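Local atomic coordinates of uncharacterized protein (Bacillus cereus, PDB entry 5F2H), a protein that is of unknown function but belongs to the alpha/beta hydrolase superfamily and probably acts as a hydrolase. Residues Glu188-Val191 with Lys192-Asn196; Trp176-Ile179 with Gln180-Lys183; Ala45-Tyr48 with Asn49-Ala53. All coordinates share one frame; numbering follows the deposited sequence.

Contact 1 (Glu188-Val191 with Lys192-Asn196)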
ATOM      1  N   GLU B 188       6.326 -21.609  11.528  1.00 76.60           N
ATOM      2  CA  GLU B 188       7.356 -20.866  12.253  1.00 83.60           C
ATOM      3  C   GLU B 188       7.685 -19.588  11.509  1.00 79.74           C
ATOM      4  O   GLU B 188       7.693 -18.520  12.106  1.00 83.25           O
ATOM      5  CB  GLU B 188       8.637 -21.692  12.430  1.00 91.13           C
ATOM      6  CG  GLU B 188       8.497 -23.008  13.198  1.00100.89           C
ATOM      7  CD  GLU B 188       8.066 -22.834  14.651  1.00116.44           C
ATOM      8  OE1 GLU B 188       7.844 -21.681  15.081  1.00126.57           O
ATOM      9  OE2 GLU B 188       7.977 -23.853  15.384  1.00119.12           O
ATOM     10  N   HIS B 189       7.957 -19.692  10.209  1.00 72.56           N
ATOM     11  CA  HIS B 189       8.261 -18.506   9.431  1.00 70.48           C
ATOM     12  C   HIS B 189       7.105 -17.527   9.447  1.00 72.47           C
ATOM     13  O   HIS B 189       7.295 -16.329   9.663  1.00 74.71           O
ATOM     14  CB  HIS B 189       8.612 -18.818   7.980  1.00 67.83           C
ATOM     15  CG  HIS B 189       9.886 -19.575   7.813  1.00 67.52           C
ATOM     16  ND1 HIS B 189       9.935 -20.845   7.281  1.00 68.29           N
ATOM     17  CD2 HIS B 189      11.154 -19.266   8.166  1.00 69.24           C
ATOM     18  CE1 HIS B 189      11.183 -21.271   7.277  1.00 68.87           C
ATOM     19  NE2 HIS B 189      11.942 -20.335   7.819  1.00 71.62           N
ATOM     20  N   TYR B 190       5.910 -18.040   9.184  1.00 73.62           N
ATOM     21  CA  TYR B 190       4.695 -17.215   9.169  1.00 76.08           C
ATOM     22  C   TYR B 190       4.418 -16.547  10.516  1.00 77.89           C
ATOM     23  O   TYR B 190       4.131 -15.356  10.563  1.00 80.24           O
ATOM     24  CB  TYR B 190       3.486 -18.036   8.722  1.00 74.50           C
ATOM     25  CG  TYR B 190       2.155 -17.317   8.839  1.00 75.83           C
ATOM     26  CD1 TYR B 190       1.684 -16.484   7.822  1.00 77.13           C
ATOM     27  CD2 TYR B 190       1.348 -17.513   9.944  1.00 78.19           C
ATOM     28  CE1 TYR B 190       0.445 -15.851   7.917  1.00 78.85           C
ATOM     29  CE2 TYR B 190       0.121 -16.880  10.056  1.00 80.65           C
ATOM     30  CZ  TYR B 190      -0.335 -16.053   9.046  1.00 80.14           C
ATOM     31  OH  TYR B 190      -1.565 -15.433   9.179  1.00 79.90           O
ATOM     32  N   VAL B 191       4.492 -17.303  11.601  1.00 79.44           N
ATOM     33  CA  VAL B 191       4.248 -16.715  12.921  1.00 84.68           C
ATOM     34  C   VAL B 191       5.218 -15.561  13.141  1.00 88.41           C
ATOM     35  O   VAL B 191       4.804 -14.428  13.349  1.00 91.76           O
ATOM     36  CB  VAL B 191       4.358 -17.756  14.050  1.00 83.19           C
ATOM     37  CG1 VAL B 191       4.389 -17.077  15.398  1.00 85.10           C
ATOM     38  CG2 VAL B 191       3.205 -18.748  13.955  1.00 82.99           C
ATOM     39  N   LYS B 192       6.508 -15.851  13.043  1.00 91.47           N
ATOM     40  CA  LYS B 192       7.551 -14.844  13.207  1.00 92.95           C
ATOM     41  C   LYS B 192       7.256 -13.574  12.404  1.00 89.31           C
ATOM     42  O   LYS B 192       7.454 -12.472  12.891  1.00 92.02           O
ATOM     43  CB  LYS B 192       8.879 -15.442  12.771  1.00 94.79           C
ATOM     44  CG  LYS B 192      10.065 -14.497  12.776  1.00 99.91           C
ATOM     45  CD  LYS B 192      11.318 -15.273  12.377  1.00102.67           C
ATOM     46  CE  LYS B 192      12.536 -14.376  12.224  1.00105.43           C
ATOM     47  NZ  LYS B 192      12.361 -13.414  11.102  1.00106.07           N
ATOM     48  N   PHE B 193       6.756 -13.728  11.185  1.00 85.42           N
ATOM     49  CA  PHE B 193       6.450 -12.580  10.352  1.00 88.06           C
ATOM     50  C   PHE B 193       5.296 -11.745  10.866  1.00 91.75           C
ATOM     51  O   PHE B 193       5.405 -10.531  10.915  1.00101.56           O
ATOM     52  CB  PHE B 193       6.139 -12.991   8.916  1.00 86.95           C
ATOM     53  CG  PHE B 193       5.826 -11.821   8.009  1.00 89.63           C
ATOM     54  CD1 PHE B 193       4.538 -11.313   7.933  1.00 90.75           C
ATOM     55  CD2 PHE B 193       6.819 -11.230   7.232  1.00 86.47           C
ATOM     56  CE1 PHE B 193       4.245 -10.243   7.098  1.00 90.85           C
ATOM     57  CE2 PHE B 193       6.528 -10.166   6.388  1.00 87.30           C
ATOM     58  CZ  PHE B 193       5.240  -9.670   6.326  1.00 89.19           C
ATOM     59  N   ILE B 194       4.175 -12.368  11.199  1.00 95.06           N
ATOM     60  CA  ILE B 194       3.027 -11.594  11.694  1.00101.47           C
ATOM     61  C   ILE B 194       3.238 -11.029  13.106  1.00105.36           C
ATOM     62  O   ILE B 194       2.668  -9.992  13.428  1.00110.29           O
ATOM     63  CB  ILE B 194       1.677 -12.366  11.640  1.00103.34           C
ATOM     64  CG1 ILE B 194       1.669 -13.556  12.606  1.00107.54           C
ATOM     65  CG2 ILE B 194       1.353 -12.791  10.207  1.00 99.65           C
ATOM     66  CD1 ILE B 194       0.342 -14.290  12.664  1.00109.73           C
ATOM     67  N   GLU B 195       4.035 -11.709  13.934  1.00109.86           N
ATOM     68  CA  GLU B 195       4.324 -11.267  15.315  1.00118.60           C
ATOM     69  C   GLU B 195       4.882  -9.860  15.396  1.00121.74           C
ATOM     70  O   GLU B 195       4.524  -9.085  16.282  1.00122.45           O
ATOM     71  CB  GLU B 195       5.397 -12.154  15.983  1.00121.74           C
ATOM     72  CG  GLU B 195       5.052 -13.607  16.301  1.00123.22           C
ATOM     73  CD  GLU B 195       3.981 -13.774  17.365  1.00125.31           C
ATOM     74  OE1 GLU B 195       3.547 -12.768  17.966  1.00132.53           O
ATOM     75  OE2 GLU B 195       3.597 -14.935  17.626  1.00119.70           O
ATOM     76  N   ASN B 196       5.790  -9.563  14.474  1.00125.67           N
ATOM     77  CA  ASN B 196       6.472  -8.279  14.417  1.00128.61           C
ATOM     78  C   ASN B 196       5.962  -7.426  13.253  1.00128.20           C
ATOM     79  O   ASN B 196       6.697  -6.614  12.697  1.00123.90           O
ATOM     80  CB  ASN B 196       7.965  -8.563  14.251  1.00127.22           C
ATOM     81  CG  ASN B 196       8.833  -7.346  14.474  1.00130.40           C
ATOM     82  OD1 ASN B 196       8.343  -6.240  14.693  1.00133.27           O
ATOM     83  ND2 ASN B 196      10.142  -7.554  14.449  1.00130.61           N
TER

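Contact 2 (Trp176-Ile179 with Gln180-Lys183)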
ATOM      1  N   TRP B 176      10.789 -31.521   0.310  1.00 61.79           N
ATOM      2  CA  TRP B 176       9.610 -31.505   1.199  1.00 63.90           C
ATOM      3  C   TRP B 176       9.052 -32.917   1.468  1.00 66.13           C
ATOM      4  O   TRP B 176       7.846 -33.085   1.616  1.00 64.86           O
ATOM      5  CB  TRP B 176       8.503 -30.634   0.610  1.00 62.04           C
ATOM      6  CG  TRP B 176       8.909 -29.242   0.391  1.00 64.68           C
ATOM      7  CD1 TRP B 176       9.235 -28.646  -0.802  1.00 63.26           C
ATOM      8  CD2 TRP B 176       9.128 -28.263   1.398  1.00 68.17           C
ATOM      9  NE1 TRP B 176       9.599 -27.342  -0.595  1.00 58.84           N
ATOM     10  CE2 TRP B 176       9.560 -27.084   0.750  1.00 61.86           C
ATOM     11  CE3 TRP B 176       8.993 -28.260   2.793  1.00 73.60           C
ATOM     12  CZ2 TRP B 176       9.822 -25.907   1.440  1.00 62.67           C
ATOM     13  CZ3 TRP B 176       9.280 -27.078   3.486  1.00 76.17           C
ATOM     14  CH2 TRP B 176       9.685 -25.917   2.797  1.00 67.26           C
ATOM     15  N   ASP B 177       9.934 -33.916   1.551  1.00 69.17           N
ATOM     16  CA  ASP B 177       9.539 -35.310   1.796  1.00 71.23           C
ATOM     17  C   ASP B 177       8.606 -35.457   2.983  1.00 71.85           C
ATOM     18  O   ASP B 177       7.456 -35.882   2.834  1.00 70.20           O
ATOM     19  CB  ASP B 177      10.768 -36.178   2.062  1.00 71.57           C
ATOM     20  CG  ASP B 177      11.621 -36.386   0.852  1.00 68.75           C
ATOM     21  OD1 ASP B 177      11.167 -36.108  -0.289  1.00 65.99           O
ATOM     22  OD2 ASP B 177      12.734 -36.911   1.061  1.00 70.00           O
ATOM     23  N   ASP B 178       9.149 -35.078   4.142  1.00 71.45           N
ATOM     24  CA  ASP B 178       8.486 -35.113   5.423  1.00 73.12           C
ATOM     25  C   ASP B 178       7.602 -33.884   5.487  1.00 68.51           C
ATOM     26  O   ASP B 178       8.020 -32.852   5.976  1.00 71.78           O
ATOM     27  CB  ASP B 178       9.551 -35.110   6.538  1.00 76.48           C
ATOM     28  CG  ASP B 178       8.968 -35.320   7.930  1.00 82.60           C
ATOM     29  OD1 ASP B 178       7.739 -35.142   8.127  1.00 85.67           O
ATOM     30  OD2 ASP B 178       9.755 -35.678   8.837  1.00 85.25           O
ATOM     31  N   ILE B 179       6.368 -34.015   5.001  1.00 66.35           N
ATOM     32  CA  ILE B 179       5.423 -32.894   4.974  1.00 65.33           C
ATOM     33  C   ILE B 179       5.031 -32.322   6.323  1.00 65.54           C
ATOM     34  O   ILE B 179       4.283 -31.339   6.379  1.00 62.27           O
ATOM     35  CB  ILE B 179       4.132 -33.171   4.154  1.00 68.37           C
ATOM     36  CG1 ILE B 179       3.283 -34.290   4.776  1.00 75.09           C
ATOM     37  CG2 ILE B 179       4.482 -33.468   2.698  1.00 67.24           C
ATOM     38  CD1 ILE B 179       1.982 -34.551   4.034  1.00 75.54           C
ATOM     39  N   GLN B 180       5.508 -32.923   7.409  1.00 70.11           N
ATOM     40  CA  GLN B 180       5.171 -32.417   8.736  1.00 72.72           C
ATOM     41  C   GLN B 180       6.109 -31.321   9.110  1.00 69.99           C
ATOM     42  O   GLN B 180       5.666 -30.231   9.470  1.00 67.09           O
ATOM     43  CB  GLN B 180       5.188 -33.521   9.775  1.00 77.83           C
ATOM     44  CG  GLN B 180       4.109 -34.556   9.529  1.00 82.87           C
ATOM     45  CD  GLN B 180       2.718 -33.956   9.586  1.00 84.20           C
ATOM     46  OE1 GLN B 180       2.518 -32.872  10.145  1.00 81.88           O
ATOM     47  NE2 GLN B 180       1.738 -34.686   9.062  1.00 87.16           N
ATOM     48  N   ARG B 181       7.405 -31.606   9.023  1.00 71.41           N
ATOM     49  CA  ARG B 181       8.420 -30.601   9.343  1.00 73.84           C
ATOM     50  C   ARG B 181       8.135 -29.388   8.458  1.00 69.95           C
ATOM     51  O   ARG B 181       8.200 -28.255   8.904  1.00 68.63           O
ATOM     52  CB  ARG B 181       9.805 -31.156   9.076  1.00 76.07           C
ATOM     53  CG  ARG B 181      10.150 -32.330   9.959  1.00 84.45           C
ATOM     54  CD  ARG B 181      11.410 -33.032   9.498  1.00 87.86           C
ATOM     55  NE  ARG B 181      12.567 -32.155   9.415  1.00 90.38           N
ATOM     56  CZ  ARG B 181      13.774 -32.568   9.027  1.00 99.88           C
ATOM     57  NH1 ARG B 181      13.974 -33.847   8.715  1.00106.02           N
ATOM     58  NH2 ARG B 181      14.790 -31.714   8.960  1.00 97.66           N
ATOM     59  N   GLY B 182       7.769 -29.646   7.210  1.00 66.86           N
ATOM     60  CA  GLY B 182       7.444 -28.591   6.282  1.00 67.93           C
ATOM     61  C   GLY B 182       6.343 -27.706   6.817  1.00 67.99           C
ATOM     62  O   GLY B 182       6.492 -26.500   6.883  1.00 72.33           O
ATOM     63  N   LYS B 183       5.218 -28.297   7.167  1.00 71.26           N
ATOM     64  CA  LYS B 183       4.105 -27.533   7.699  1.00 72.92           C
ATOM     65  C   LYS B 183       4.553 -26.753   8.922  1.00 71.88           C
ATOM     66  O   LYS B 183       4.151 -25.614   9.101  1.00 70.73           O
ATOM     67  CB  LYS B 183       2.999 -28.475   8.144  1.00 82.67           C
ATOM     68  CG  LYS B 183       1.760 -27.778   8.694  1.00 87.42           C
ATOM     69  CD  LYS B 183       0.815 -28.761   9.356  1.00 90.33           C
ATOM     70  CE  LYS B 183       1.479 -29.376  10.583  1.00 96.31           C
ATOM     71  NZ  LYS B 183       0.585 -30.315  11.313  1.00100.99           N
TER

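Contact 3 (Ala45-Tyr48 with Asn49-Ala53)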
ATOM      1  N   ALA B  45     -15.244  29.853  20.525  1.00 73.21           N
ATOM      2  CA  ALA B  45     -15.054  31.289  20.392  1.00 67.14           C
ATOM      3  C   ALA B  45     -15.906  31.798  19.248  1.00 60.94           C
ATOM      4  O   ALA B  45     -16.672  32.728  19.411  1.00 63.61           O
ATOM      5  CB  ALA B  45     -13.590  31.602  20.158  1.00 67.51           C
ATOM      6  N   GLN B  46     -15.808  31.136  18.108  1.00 56.07           N
ATOM      7  CA  GLN B  46     -16.576  31.488  16.933  1.00 54.03           C
ATOM      8  C   GLN B  46     -18.065  31.324  17.173  1.00 54.40           C
ATOM      9  O   GLN B  46     -18.867  32.113  16.675  1.00 49.72           O
ATOM     10  CB  GLN B  46     -16.147  30.589  15.781  1.00 58.12           C
ATOM     11  CG  GLN B  46     -16.793  30.884  14.426  1.00 60.58           C
ATOM     12  CD  GLN B  46     -16.492  32.280  13.883  1.00 55.65           C
ATOM     13  OE1 GLN B  46     -16.709  33.281  14.561  1.00 49.73           O
ATOM     14  NE2 GLN B  46     -16.110  32.347  12.607  1.00 56.24           N
ATOM     15  N   ILE B  47     -18.442  30.280  17.919  1.00 58.80           N
ATOM     16  CA  ILE B  47     -19.850  30.041  18.246  1.00 59.45           C
ATOM     17  C   ILE B  47     -20.367  31.156  19.156  1.00 57.62           C
ATOM     18  O   ILE B  47     -21.483  31.653  18.960  1.00 60.57           O
ATOM     19  CB  ILE B  47     -20.066  28.665  18.874  1.00 65.67           C
ATOM     20  CG1 ILE B  47     -19.730  27.583  17.848  1.00 69.60           C
ATOM     21  CG2 ILE B  47     -21.516  28.477  19.293  1.00 65.71           C
ATOM     22  CD1 ILE B  47     -19.775  26.184  18.412  1.00 73.61           C
ATOM     23  N   TYR B  48     -19.579  31.559  20.146  1.00 55.29           N
ATOM     24  CA  TYR B  48     -20.013  32.651  21.023  1.00 58.73           C
ATOM     25  C   TYR B  48     -20.128  33.961  20.284  1.00 59.55           C
ATOM     26  O   TYR B  48     -21.042  34.735  20.558  1.00 64.17           O
ATOM     27  CB  TYR B  48     -19.099  32.861  22.235  1.00 60.53           C
ATOM     28  CG  TYR B  48     -19.260  31.831  23.328  1.00 65.63           C
ATOM     29  CD1 TYR B  48     -20.280  31.952  24.256  1.00 69.54           C
ATOM     30  CD2 TYR B  48     -18.369  30.784  23.473  1.00 68.19           C
ATOM     31  CE1 TYR B  48     -20.428  31.043  25.279  1.00 75.10           C
ATOM     32  CE2 TYR B  48     -18.510  29.860  24.495  1.00 73.73           C
ATOM     33  CZ  TYR B  48     -19.535  30.000  25.400  1.00 77.25           C
ATOM     34  OH  TYR B  48     -19.693  29.094  26.421  1.00 82.90           O
ATOM     35  N   ASN B  49     -19.189  34.231  19.378  1.00 58.67           N
ATOM     36  CA  ASN B  49     -19.215  35.468  18.640  1.00 58.39           C
ATOM     37  C   ASN B  49     -20.548  35.501  17.953  1.00 62.22           C
ATOM     38  O   ASN B  49     -21.300  36.460  18.117  1.00 66.65           O
ATOM     39  CB  ASN B  49     -18.059  35.567  17.651  1.00 59.48           C
ATOM     40  CG  ASN B  49     -18.011  36.903  16.935  1.00 61.40           C
ATOM     41  OD1 ASN B  49     -18.691  37.862  17.308  1.00 57.21           O
ATOM     42  ND2 ASN B  49     -17.167  36.988  15.926  1.00 66.02           N
ATOM     43  N   PHE B  50     -20.879  34.442  17.219  1.00 65.48           N
ATOM     44  CA  PHE B  50     -22.189  34.400  16.549  1.00 69.46           C
ATOM     45  C   PHE B  50     -23.346  34.664  17.506  1.00 69.31           C
ATOM     46  O   PHE B  50     -24.221  35.491  17.216  1.00 70.10           O
ATOM     47  CB  PHE B  50     -22.406  33.098  15.794  1.00 71.21           C
ATOM     48  CG  PHE B  50     -21.798  33.079  14.411  1.00 73.88           C
ATOM     49  CD1 PHE B  50     -20.426  33.015  14.217  1.00 76.74           C
ATOM     50  CD2 PHE B  50     -22.619  33.028  13.297  1.00 75.93           C
ATOM     51  CE1 PHE B  50     -19.884  32.995  12.937  1.00 76.51           C
ATOM     52  CE2 PHE B  50     -22.081  32.986  12.022  1.00 79.12           C
ATOM     53  CZ  PHE B  50     -20.710  32.979  11.841  1.00 74.10           C
ATOM     54  N   LYS B  51     -23.319  34.028  18.669  1.00 68.37           N
ATOM     55  CA  LYS B  51     -24.403  34.226  19.631  1.00 72.10           C
ATOM     56  C   LYS B  51     -24.601  35.664  20.103  1.00 69.83           C
ATOM     57  O   LYS B  51     -25.687  36.219  19.936  1.00 73.40           O
ATOM     58  CB  LYS B  51     -24.285  33.284  20.834  1.00 72.93           C
ATOM     59  CG  LYS B  51     -24.509  31.825  20.493  1.00 73.06           C
ATOM     60  CD  LYS B  51     -24.414  30.934  21.714  1.00 78.65           C
ATOM     61  CE  LYS B  51     -24.669  29.480  21.322  1.00 85.43           C
ATOM     62  NZ  LYS B  51     -24.714  28.540  22.478  1.00 86.47           N
ATOM     63  N   TYR B  52     -23.572  36.279  20.667  1.00 65.73           N
ATOM     64  CA  TYR B  52     -23.756  37.638  21.156  1.00 67.36           C
ATOM     65  C   TYR B  52     -23.931  38.673  20.039  1.00 62.55           C
ATOM     66  O   TYR B  52     -24.602  39.682  20.232  1.00 62.63           O
ATOM     67  CB  TYR B  52     -22.671  38.060  22.151  1.00 70.80           C
ATOM     68  CG  TYR B  52     -21.274  38.238  21.608  1.00 73.18           C
ATOM     69  CD1 TYR B  52     -20.923  39.392  20.916  1.00 72.36           C
ATOM     70  CD2 TYR B  52     -20.272  37.320  21.893  1.00 72.47           C
ATOM     71  CE1 TYR B  52     -19.628  39.584  20.449  1.00 72.36           C
ATOM     72  CE2 TYR B  52     -18.973  37.517  21.455  1.00 65.98           C
ATOM     73  CZ  TYR B  52     -18.662  38.645  20.727  1.00 68.79           C
ATOM     74  OH  TYR B  52     -17.391  38.839  20.250  1.00 70.04           O
ATOM     75  N   ALA B  53     -23.335  38.434  18.883  1.00 59.33           N
ATOM     76  CA  ALA B  53     -23.487  39.366  17.766  1.00 58.88           C
ATOM     77  C   ALA B  53     -24.956  39.359  17.339  1.00 59.04           C
ATOM     78  O   ALA B  53     -25.572  40.418  17.152  1.00 59.66           O
ATOM     79  CB  ALA B  53     -22.589  38.966  16.616  1.00 57.32           C
TER

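Contact 1 (Glu188-Val191 with Lys192-Asn196)
I194 lies against the ring of Y190 one helical turn earlier. Its CB sits 4.0 Å from Y190 O. With CG1 held between the backbone N and the carbonyl carbon (chi1 66°), the two branches diverge. CG1 passes V191 O. CG2 rises over one face of the Y190 ring, offset toward the rim, in a CH-pi contact 4.1 Å from the ring centroid and 22° off the normal. The tip, CD1, reaches the side of the ring that carries CE2, and I194 CD1 and Y190 CE2 are 3.7 Å apart. The Y190 ring is placed for this by a chi1 of 173°, and its hydroxyl accepts a weak hydrogen bond from the backbone N of D224.

This i to i+4 pair belongs to the last turns of helix 179-195, in the alpha/beta hydrolase part of the chain. Its backbone ladder runs from K192 N to E188 O through to E195 N to V191 O, the last bond being 2.9 Å long. N196 is the first residue to leave helical geometry. E195 runs alongside V191, its aliphatic CG 3.6 Å from V191 CG1. F193 stacks on the ring of H197, and H189 packs on V121 of the second subunit.

Contact 2 (Trp176-Ile179 with Gln180-Lys183)
The backbone enters helix 179-195 through an inverse gamma turn centred on D178, which occupies the N-cap position; the first turn is loosely bonded, with K183 N 3.3 Å from I179 O and a weak bond of 3.4 Å from G182 N to D178 O. The D178 carboxylate closes the start of the helix. Its CG stands anti to the backbone N (chi1 -173°), which brings OD1 to the amide of Q180, 3.2 Å from Q180 N. That donor meets OD1 on the anti side, 29° out of the carboxylate plane. The other oxygen, OD2, faces the aliphatic part of R181, with R181 CD at 3.2 Å. The D178 and R181 side chains are nearly perpendicular, their carboxylate and guanidinium planes 86° apart.

W176 approaches from the other end of the loop. The benzo edge of its indole meets the backbone of G182, CZ3 lying 3.7 Å from G182 CA, close to the ring plane. Its NE1 donates to H137 O, and the indole also packs on V213 of helix 209-219. Q180 and K183 are joined by a weak bond from K183 NZ to Q180 OE1, while Q180 NE2 bonds to Y216 OH. The guanidinium of R181 forms a salt bridge with E117 of the second subunit. D178 OD2 and R181 NE, 4.5 Å apart, are too far for a salt bridge, though their opposite charges may still attract weakly. The negative carboxylate beside the N-terminal amides probably interacts favourably with the helix dipole.

Contact 3 (Ala45-Tyr48 with Asn49-Ala53)
Q46 and F50 set their flat groups almost perpendicular, the side-chain amide plane turned 87° from the phenyl ring. The amide meets the ring at its edge: Q46 CD lies in the ring plane, 3.6 Å from F50 CE1. Two torsions bring it there, CG standing anti to the backbone N (chi1 -176°) and the chain then bending at chi2 (61°). The same edge also borders the backbone, with F50 CD1 near Q46 O. This oxygen already accepts from F50 N at 3.1 Å.

K51 instead runs alongside I47, its straight chain placing CE 3.9 Å from I47 CG2, an aliphatic contact made by the stem of a charged side chain. On another side of the helix, the ring of Y52 stands close to the carbonyl of Y48. The backbone bond of this pair, Y52 N to Y48 O, is 3.0 Å long. These three pairs are i to i+4 partners in the regular alpha-helical ladder of helix 44-58. The hydroxyl of Y48 is hydrogen-bonded to E70, and N49 lies beside a bound Tris molecule, probably from the crystallisation liquor.

Around these turns, F50 packs on L14 and L18 of helix 10-23 and on I33 of helix 26-37. K51 reaches I33, M34 and A37 of that second helix, and Y52 lies on V67 and M68 of helix 61-74, placing helix 44-58 within the N-terminal helical domain.

In the fold
Along the chain contact 3 comes first, on helix 44-58 of the N-terminal helical region, followed by contact 2 and then contact 1. The latter two share helix 179-195: contact 2 forms its N-terminal start and contact 1 its last turns, their centres about 18 Å apart and their nearest atoms about 5 Å apart. Both belong to the alpha/beta hydrolase part, which is built on a parallel sheet of strands. Contact 3 lies on the opposite side of the chain's centre, its centre about 56 Å from that of contact 1 and about 73 Å from that of contact 2. These separations reflect an elongated subunit, and all three contacts also touch the second subunit.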